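Local coordinates for protein intramolecular trans-sialidase (Macrobdella decora, PDB 3SLI) that cleaves terminal sialic acid from sialoglycoconjugates by intramolecular trans-glycosylation, probably releasing it as 2,7-anhydro-Neu5Ac, at residues D279-N284 against S396-I401; K389-N394 against F414-V419. One frame throughout, in Å; residues are numbered along the deposited sequence.

Contact 1: D279-N284 against S396-I401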
ATOM      1  N   ASP A 279      17.919   2.587  -5.599  1.00 18.90           N
ATOM      2  CA  ASP A 279      18.919   2.011  -6.498  1.00 20.46           C
ATOM      3  C   ASP A 279      18.890   0.483  -6.383  1.00 22.14           C
ATOM      4  O   ASP A 279      18.393  -0.054  -5.391  1.00 22.98           O
ATOM      5  CB  ASP A 279      20.320   2.549  -6.178  1.00 20.13           C
ATOM      6  CG  ASP A 279      20.818   2.111  -4.818  1.00 20.32           C
ATOM      7  OD1 ASP A 279      20.434   2.737  -3.811  1.00 23.17           O
ATOM      8  OD2 ASP A 279      21.594   1.138  -4.754  1.00 19.30           O
ATOM      9  N   SER A 280      19.478  -0.200  -7.364  1.00 23.59           N
ATOM     10  CA  SER A 280      19.500  -1.665  -7.408  1.00 21.93           C
ATOM     11  C   SER A 280      20.039  -2.373  -6.166  1.00 21.89           C
ATOM     12  O   SER A 280      19.743  -3.551  -5.949  1.00 22.47           O
ATOM     13  CB  SER A 280      20.262  -2.147  -8.648  1.00 22.64           C
ATOM     14  OG  SER A 280      21.630  -1.780  -8.573  1.00 27.43           O
ATOM     15  N   VAL A 281      20.857  -1.688  -5.371  1.00 21.29           N
ATOM     16  CA  VAL A 281      21.396  -2.305  -4.161  1.00 20.54           C
ATOM     17  C   VAL A 281      20.608  -1.912  -2.911  1.00 21.23           C
ATOM     18  O   VAL A 281      20.024  -2.774  -2.249  1.00 20.55           O
ATOM     19  CB  VAL A 281      22.900  -1.984  -3.953  1.00 21.58           C
ATOM     20  CG1 VAL A 281      23.411  -2.658  -2.685  1.00 17.15           C
ATOM     21  CG2 VAL A 281      23.708  -2.450  -5.157  1.00 20.32           C
ATOM     22  N   GLY A 282      20.572  -0.616  -2.611  1.00 19.49           N
ATOM     23  CA  GLY A 282      19.875  -0.124  -1.432  1.00 17.78           C
ATOM     24  C   GLY A 282      18.388  -0.429  -1.324  1.00 15.91           C
ATOM     25  O   GLY A 282      17.875  -0.590  -0.212  1.00 15.96           O
ATOM     26  N   LYS A 283      17.699  -0.553  -2.458  1.00 13.10           N
ATOM     27  CA  LYS A 283      16.262  -0.832  -2.440  1.00 12.19           C
ATOM     28  C   LYS A 283      15.899  -2.128  -1.708  1.00 15.59           C
ATOM     29  O   LYS A 283      14.818  -2.227  -1.123  1.00 14.55           O
ATOM     30  CB  LYS A 283      15.693  -0.875  -3.857  1.00 10.37           C
ATOM     31  CG  LYS A 283      16.123  -2.084  -4.670  1.00 10.83           C
ATOM     32  CD  LYS A 283      15.535  -2.055  -6.070  1.00 13.17           C
ATOM     33  CE  LYS A 283      15.888  -3.335  -6.818  1.00 13.58           C
ATOM     34  NZ  LYS A 283      15.338  -3.356  -8.196  1.00 11.07           N
ATOM     35  N   ASN A 284      16.808  -3.104  -1.731  1.00 15.10           N
ATOM     36  CA  ASN A 284      16.591  -4.405  -1.098  1.00 16.59           C
ATOM     37  C   ASN A 284      16.879  -4.429   0.395  1.00 17.22           C
ATOM     38  O   ASN A 284      16.489  -5.375   1.084  1.00 19.96           O
ATOM     39  CB  ASN A 284      17.458  -5.483  -1.764  1.00 14.95           C
ATOM     40  CG  ASN A 284      17.170  -5.643  -3.239  1.00 15.88           C
ATOM     41  OD1 ASN A 284      16.021  -5.801  -3.648  1.00 15.48           O
ATOM     42  ND2 ASN A 284      18.218  -5.608  -4.051  1.00 17.77           N
ATOM     43  N   SER A 396      24.682   4.533   5.220  1.00 27.46           N
ATOM     44  CA  SER A 396      26.072   4.939   5.060  1.00 30.94           C
ATOM     45  C   SER A 396      26.423   4.170   3.793  1.00 30.31           C
ATOM     46  O   SER A 396      26.739   2.974   3.845  1.00 29.87           O
ATOM     47  CB  SER A 396      26.924   4.456   6.233  1.00 33.48           C
ATOM     48  OG  SER A 396      28.255   4.937   6.117  1.00 39.45           O
ATOM     49  N   GLY A 397      26.292   4.839   2.649  1.00 29.38           N
ATOM     50  CA  GLY A 397      26.537   4.174   1.384  1.00 28.20           C
ATOM     51  C   GLY A 397      25.346   3.243   1.209  1.00 27.80           C
ATOM     52  O   GLY A 397      24.213   3.641   1.502  1.00 25.09           O
ATOM     53  N   ASN A 398      25.595   2.004   0.797  1.00 26.24           N
ATOM     54  CA  ASN A 398      24.522   1.025   0.613  1.00 27.34           C
ATOM     55  C   ASN A 398      24.231   0.282   1.915  1.00 26.74           C
ATOM     56  O   ASN A 398      23.399  -0.619   1.940  1.00 27.13           O
ATOM     57  CB  ASN A 398      24.897  -0.008  -0.459  1.00 26.88           C
ATOM     58  CG  ASN A 398      24.925   0.571  -1.853  1.00 26.31           C
ATOM     59  OD1 ASN A 398      24.132   1.440  -2.196  1.00 25.49           O
ATOM     60  ND2 ASN A 398      25.834   0.073  -2.677  1.00 28.77           N
ATOM     61  N   ASN A 399      24.915   0.661   2.991  1.00 28.34           N
ATOM     62  CA  ASN A 399      24.751  -0.000   4.291  1.00 30.78           C
ATOM     63  C   ASN A 399      23.796   0.724   5.229  1.00 28.50           C
ATOM     64  O   ASN A 399      23.914   1.930   5.415  1.00 27.70           O
ATOM     65  CB  ASN A 399      26.108  -0.143   4.990  1.00 33.41           C
ATOM     66  CG  ASN A 399      27.154  -0.785   4.104  1.00 38.97           C
ATOM     67  OD1 ASN A 399      27.030  -1.948   3.703  1.00 38.96           O
ATOM     68  ND2 ASN A 399      28.182  -0.018   3.765  1.00 40.56           N
ATOM     69  N   LEU A 400      22.891  -0.028   5.854  1.00 26.59           N
ATOM     70  CA  LEU A 400      21.922   0.532   6.795  1.00 25.16           C
ATOM     71  C   LEU A 400      22.497   0.398   8.201  1.00 24.02           C
ATOM     72  O   LEU A 400      22.678  -0.713   8.708  1.00 23.62           O
ATOM     73  CB  LEU A 400      20.595  -0.232   6.723  1.00 24.40           C
ATOM     74  CG  LEU A 400      19.263   0.493   6.955  1.00 28.38           C
ATOM     75  CD1 LEU A 400      18.234  -0.514   7.455  1.00 22.00           C
ATOM     76  CD2 LEU A 400      19.388   1.633   7.939  1.00 23.86           C
ATOM     77  N   ILE A 401      22.809   1.524   8.825  1.00 23.82           N
ATOM     78  CA  ILE A 401      23.358   1.501  10.170  1.00 23.41           C
ATOM     79  C   ILE A 401      22.252   1.733  11.191  1.00 23.27           C
ATOM     80  O   ILE A 401      21.591   2.772  11.178  1.00 23.05           O
ATOM     81  CB  ILE A 401      24.451   2.572  10.350  1.00 26.28           C
ATOM     82  CG1 ILE A 401      25.487   2.457   9.225  1.00 27.41           C
ATOM     83  CG2 ILE A 401      25.110   2.429  11.721  1.00 24.42           C
ATOM     84  CD1 ILE A 401      26.095   1.065   9.069  1.00 30.01           C
TER
HETATM   85  O   HOH W   1      21.723   2.609  -1.525  1.00 18.69           O
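Asn398 lays its side-chain amide against the isopropyl group of Val281, the apolar, closely packed part of this small contact. Val281 CG1 lies 3.7 Å from Asn398 ND2 and just as near to CG, the two side chains crossing at about a right angle. With CG1 trans to the backbone N (chi1 -180°), the methyl faces the amide. The backbones also come close here, Gly282 CA lying 5.2 Å from Asn398 CA. Asn398 is the second central residue of a type II' turn, Ser396 to Asn399, with Gly397 at positive phi before it; reciprocal backbone bonds between Ser396 and Asn399 make this the two-residue loop of a beta hairpin. Facing it, Asp279 OD2 accepts from Val281 N, an Asx turn, and from Gly282 N one residue further on, which completes an Asx motif, each at 3.0 Å, both donors tilted out of the carboxylate plane on the same face. The looser side is polar. Asp279 OD2 and Asn398 OD1, both acceptors, stand 3.6 Å apart without bonding, and a water links the two groups through the other carboxylate oxygen, donating to Asp279 OD1 at 2.6 Å and to Asn398 OD1 at 2.8 Å.

Contact 2: K389-N394 against F414-V419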
ATOM      1  N   LYS A 389      17.570   2.094  25.385  1.00 25.59           N
ATOM      2  CA  LYS A 389      17.780   3.140  24.396  1.00 24.21           C
ATOM      3  C   LYS A 389      17.071   2.844  23.079  1.00 25.11           C
ATOM      4  O   LYS A 389      17.052   1.698  22.611  1.00 25.47           O
ATOM      5  CB  LYS A 389      19.279   3.331  24.139  1.00 23.79           C
ATOM      6  CG  LYS A 389      20.072   3.773  25.359  1.00 24.47           C
ATOM      7  CD  LYS A 389      19.604   5.130  25.853  1.00 24.80           C
ATOM      8  CE  LYS A 389      20.419   5.604  27.050  1.00 24.80           C
ATOM      9  NZ  LYS A 389      19.871   6.868  27.620  1.00 20.71           N
ATOM     10  N   GLN A 390      16.480   3.883  22.499  1.00 23.64           N
ATOM     11  CA  GLN A 390      15.783   3.786  21.229  1.00 21.62           C
ATOM     12  C   GLN A 390      16.824   3.807  20.115  1.00 23.50           C
ATOM     13  O   GLN A 390      17.852   4.486  20.221  1.00 23.68           O
ATOM     14  CB  GLN A 390      14.832   4.972  21.073  1.00 22.39           C
ATOM     15  CG  GLN A 390      14.111   5.049  19.738  1.00 17.81           C
ATOM     16  CD  GLN A 390      13.116   6.181  19.701  1.00 17.25           C
ATOM     17  OE1 GLN A 390      13.493   7.343  19.579  1.00 19.22           O
ATOM     18  NE2 GLN A 390      11.835   5.855  19.830  1.00 13.33           N
ATOM     19  N   TYR A 391      16.564   3.049  19.058  1.00 23.17           N
ATOM     20  CA  TYR A 391      17.469   2.977  17.921  1.00 23.08           C
ATOM     21  C   TYR A 391      17.094   3.948  16.818  1.00 23.31           C
ATOM     22  O   TYR A 391      15.922   4.323  16.660  1.00 22.35           O
ATOM     23  CB  TYR A 391      17.475   1.566  17.325  1.00 25.45           C
ATOM     24  CG  TYR A 391      18.407   0.592  18.002  1.00 26.82           C
ATOM     25  CD1 TYR A 391      18.099   0.052  19.247  1.00 28.61           C
ATOM     26  CD2 TYR A 391      19.595   0.202  17.391  1.00 29.47           C
ATOM     27  CE1 TYR A 391      18.948  -0.851  19.866  1.00 30.94           C
ATOM     28  CE2 TYR A 391      20.454  -0.700  18.000  1.00 30.54           C
ATOM     29  CZ  TYR A 391      20.123  -1.223  19.238  1.00 31.65           C
ATOM     30  OH  TYR A 391      20.964  -2.120  19.849  1.00 36.02           O
ATOM     31  N   ASP A 392      18.098   4.320  16.035  1.00 22.22           N
ATOM     32  CA  ASP A 392      17.925   5.197  14.890  1.00 23.44           C
ATOM     33  C   ASP A 392      18.500   4.388  13.728  1.00 21.39           C
ATOM     34  O   ASP A 392      19.260   3.436  13.940  1.00 23.71           O
ATOM     35  CB  ASP A 392      18.690   6.514  15.070  1.00 25.53           C
ATOM     36  CG  ASP A 392      18.350   7.543  13.999  1.00 28.09           C
ATOM     37  OD1 ASP A 392      17.302   7.389  13.329  1.00 24.02           O
ATOM     38  OD2 ASP A 392      19.132   8.506  13.826  1.00 30.06           O
ATOM     39  N   TYR A 393      18.127   4.748  12.508  1.00 20.00           N
ATOM     40  CA  TYR A 393      18.594   4.028  11.335  1.00 20.60           C
ATOM     41  C   TYR A 393      18.924   5.016  10.233  1.00 19.64           C
ATOM     42  O   TYR A 393      18.136   5.916   9.949  1.00 21.12           O
ATOM     43  CB  TYR A 393      17.522   3.017  10.878  1.00 19.11           C
ATOM     44  CG  TYR A 393      16.097   3.545  10.924  1.00 19.65           C
ATOM     45  CD1 TYR A 393      15.386   3.580  12.126  1.00 19.06           C
ATOM     46  CD2 TYR A 393      15.459   4.003   9.767  1.00 19.26           C
ATOM     47  CE1 TYR A 393      14.075   4.060  12.177  1.00 20.22           C
ATOM     48  CE2 TYR A 393      14.146   4.487   9.805  1.00 18.29           C
ATOM     49  CZ  TYR A 393      13.461   4.512  11.013  1.00 17.70           C
ATOM     50  OH  TYR A 393      12.171   4.988  11.063  1.00 15.50           O
ATOM     51  N   ASN A 394      20.108   4.867   9.643  1.00 20.96           N
ATOM     52  CA  ASN A 394      20.572   5.765   8.582  1.00 21.27           C
ATOM     53  C   ASN A 394      21.480   5.012   7.622  1.00 21.22           C
ATOM     54  O   ASN A 394      22.226   4.121   8.033  1.00 23.93           O
ATOM     55  CB  ASN A 394      21.383   6.934   9.172  1.00 20.78           C
ATOM     56  CG  ASN A 394      20.588   7.780  10.155  1.00 20.86           C
ATOM     57  OD1 ASN A 394      19.754   8.593   9.755  1.00 23.99           O
ATOM     58  ND2 ASN A 394      20.843   7.593  11.447  1.00 20.47           N
ATOM     59  N   PHE A 414       8.734  -7.361  23.343  1.00 19.31           N
ATOM     60  CA  PHE A 414       8.954  -7.634  21.924  1.00 18.62           C
ATOM     61  C   PHE A 414      10.179  -6.920  21.351  1.00 19.28           C
ATOM     62  O   PHE A 414      10.456  -7.019  20.153  1.00 22.53           O
ATOM     63  CB  PHE A 414       7.704  -7.276  21.119  1.00 16.43           C
ATOM     64  CG  PHE A 414       6.482  -8.047  21.533  1.00 17.75           C
ATOM     65  CD1 PHE A 414       6.359  -9.399  21.226  1.00 16.07           C
ATOM     66  CD2 PHE A 414       5.457  -7.428  22.244  1.00 17.91           C
ATOM     67  CE1 PHE A 414       5.232 -10.124  21.617  1.00 15.42           C
ATOM     68  CE2 PHE A 414       4.321  -8.150  22.640  1.00 19.49           C
ATOM     69  CZ  PHE A 414       4.214  -9.500  22.324  1.00 16.32           C
ATOM     70  N   TYR A 415      10.929  -6.233  22.212  1.00 19.19           N
ATOM     71  CA  TYR A 415      12.123  -5.486  21.801  1.00 19.37           C
ATOM     72  C   TYR A 415      13.376  -6.358  21.866  1.00 20.87           C
ATOM     73  O   TYR A 415      13.527  -7.166  22.787  1.00 20.15           O
ATOM     74  CB  TYR A 415      12.306  -4.250  22.692  1.00 20.74           C
ATOM     75  CG  TYR A 415      11.216  -3.199  22.565  1.00 18.70           C
ATOM     76  CD1 TYR A 415      10.166  -3.346  21.649  1.00 18.55           C
ATOM     77  CD2 TYR A 415      11.250  -2.045  23.346  1.00 19.77           C
ATOM     78  CE1 TYR A 415       9.175  -2.363  21.521  1.00 19.09           C
ATOM     79  CE2 TYR A 415      10.267  -1.057  23.225  1.00 17.47           C
ATOM     80  CZ  TYR A 415       9.236  -1.220  22.313  1.00 18.22           C
ATOM     81  OH  TYR A 415       8.279  -0.240  22.189  1.00 15.91           O
ATOM     82  N   LYS A 416      14.311  -6.144  20.943  1.00 20.29           N
ATOM     83  CA  LYS A 416      15.520  -6.963  20.914  1.00 23.65           C
ATOM     84  C   LYS A 416      16.438  -6.837  22.125  1.00 25.45           C
ATOM     85  O   LYS A 416      17.142  -7.791  22.463  1.00 27.03           O
ATOM     86  CB  LYS A 416      16.313  -6.768  19.617  1.00 24.93           C
ATOM     87  CG  LYS A 416      17.160  -5.522  19.551  1.00 28.77           C
ATOM     88  CD  LYS A 416      18.141  -5.580  18.385  1.00 30.98           C
ATOM     89  CE  LYS A 416      18.778  -4.217  18.161  1.00 32.72           C
ATOM     90  NZ  LYS A 416      19.655  -4.142  16.960  1.00 32.01           N
ATOM     91  N   ASN A 417      16.438  -5.683  22.786  1.00 25.43           N
ATOM     92  CA  ASN A 417      17.306  -5.509  23.952  1.00 27.34           C
ATOM     93  C   ASN A 417      16.588  -5.669  25.282  1.00 26.70           C
ATOM     94  O   ASN A 417      17.093  -5.235  26.317  1.00 29.22           O
ATOM     95  CB  ASN A 417      18.044  -4.159  23.913  1.00 25.20           C
ATOM     96  CG  ASN A 417      19.081  -4.084  22.802  1.00 27.37           C
ATOM     97  OD1 ASN A 417      19.381  -3.000  22.304  1.00 30.70           O
ATOM     98  ND2 ASN A 417      19.629  -5.229  22.404  1.00 25.86           N
ATOM     99  N   SER A 418      15.406  -6.272  25.260  1.00 26.07           N
ATOM    100  CA  SER A 418      14.652  -6.478  26.486  1.00 25.31           C
ATOM    101  C   SER A 418      15.312  -7.583  27.312  1.00 25.19           C
ATOM    102  O   SER A 418      15.953  -8.481  26.763  1.00 22.80           O
ATOM    103  CB  SER A 418      13.209  -6.865  26.170  1.00 25.77           C
ATOM    104  OG  SER A 418      12.446  -6.981  27.361  1.00 26.50           O
ATOM    105  N   VAL A 419      15.154  -7.507  28.630  1.00 26.60           N
ATOM    106  CA  VAL A 419      15.722  -8.510  29.524  1.00 26.24           C
ATOM    107  C   VAL A 419      14.901  -9.798  29.480  1.00 26.40           C
ATOM    108  O   VAL A 419      15.416 -10.868  29.807  1.00 30.12           O
ATOM    109  CB  VAL A 419      15.838  -7.993  30.982  1.00 25.57           C
ATOM    110  CG1 VAL A 419      16.815  -6.829  31.042  1.00 24.93           C
ATOM    111  CG2 VAL A 419      14.473  -7.584  31.530  1.00 24.64           C
TER
HETATM  112  O   HOH W   2      18.549  -0.517  23.468  1.00 30.72           O
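An extended strand, 389-394, meets the corner of a type I turn running from Tyr415 to Ser418 and closed by Ser418 N to Tyr415 O at 3.2 Å, and Tyr391 points its side chain toward the two central turn residues, Lys416 and Asn417. The Tyr391 hydroxyl donates to Asn417 OD1 over 3.1 Å. This bond uses a lone pair in the carbonyl plane, with a C=O...donor angle of 135°, and it places the amide oxygen at the edge of the ring, near the ring plane. The same oxygen takes a second hydrogen from a water 2.9 Å away, and that water also donates to Lys389 O at 2.8 Å; two donors thus grip Asn417 OD1, and the turn is tied to the strand backbone as well as to the phenol. The side chains of Lys416 and Tyr391 cross at about a right angle. The CG of Lys416 is wedged between the backbone N and the carbonyl carbon (chi1 79°), and the rest of the chain runs extended, which carries the ammonium to the ring. Lys416 NZ lies 4.2 Å from the Tyr391 ring centroid and 34° off the ring normal, an off-centre cation-pi contact, while Lys416 CE packs 3.5 Å from Tyr391 CZ. Lys404, on the neighbouring strand 399-405, touches both Tyr391 and Asn417. This surface contact joins a loop to an antiparallel sheet whose strands fall between 307-314 and 427-433; because those two strands pair with each other, the topology is consistent with a beta-rich insertion in a sialidase beta-propeller.

From the N terminus the segments come in the order 279-284, 389-394, 396-401 and 414-419, so the two contacts alternate and their loops cross. Contact 1 closes the longer one: 111 residues intervene, 56 of them in strands, and the loop between strands 261-264 and 292-300 is brought to the hairpin tip. In contact 2 only 19 residues lie between the segments, and the loop after strand 407-410 returns to strand 384-396. Their centres are 21 Å apart, yet the inner segments are joined through consecutive antiparallel strands, 384-396 and 399-405: Ile401 N probably bonds Asn394 O at 2.8 Å, and Leu400 CD2 packs 3.7 Å from Tyr393 CB.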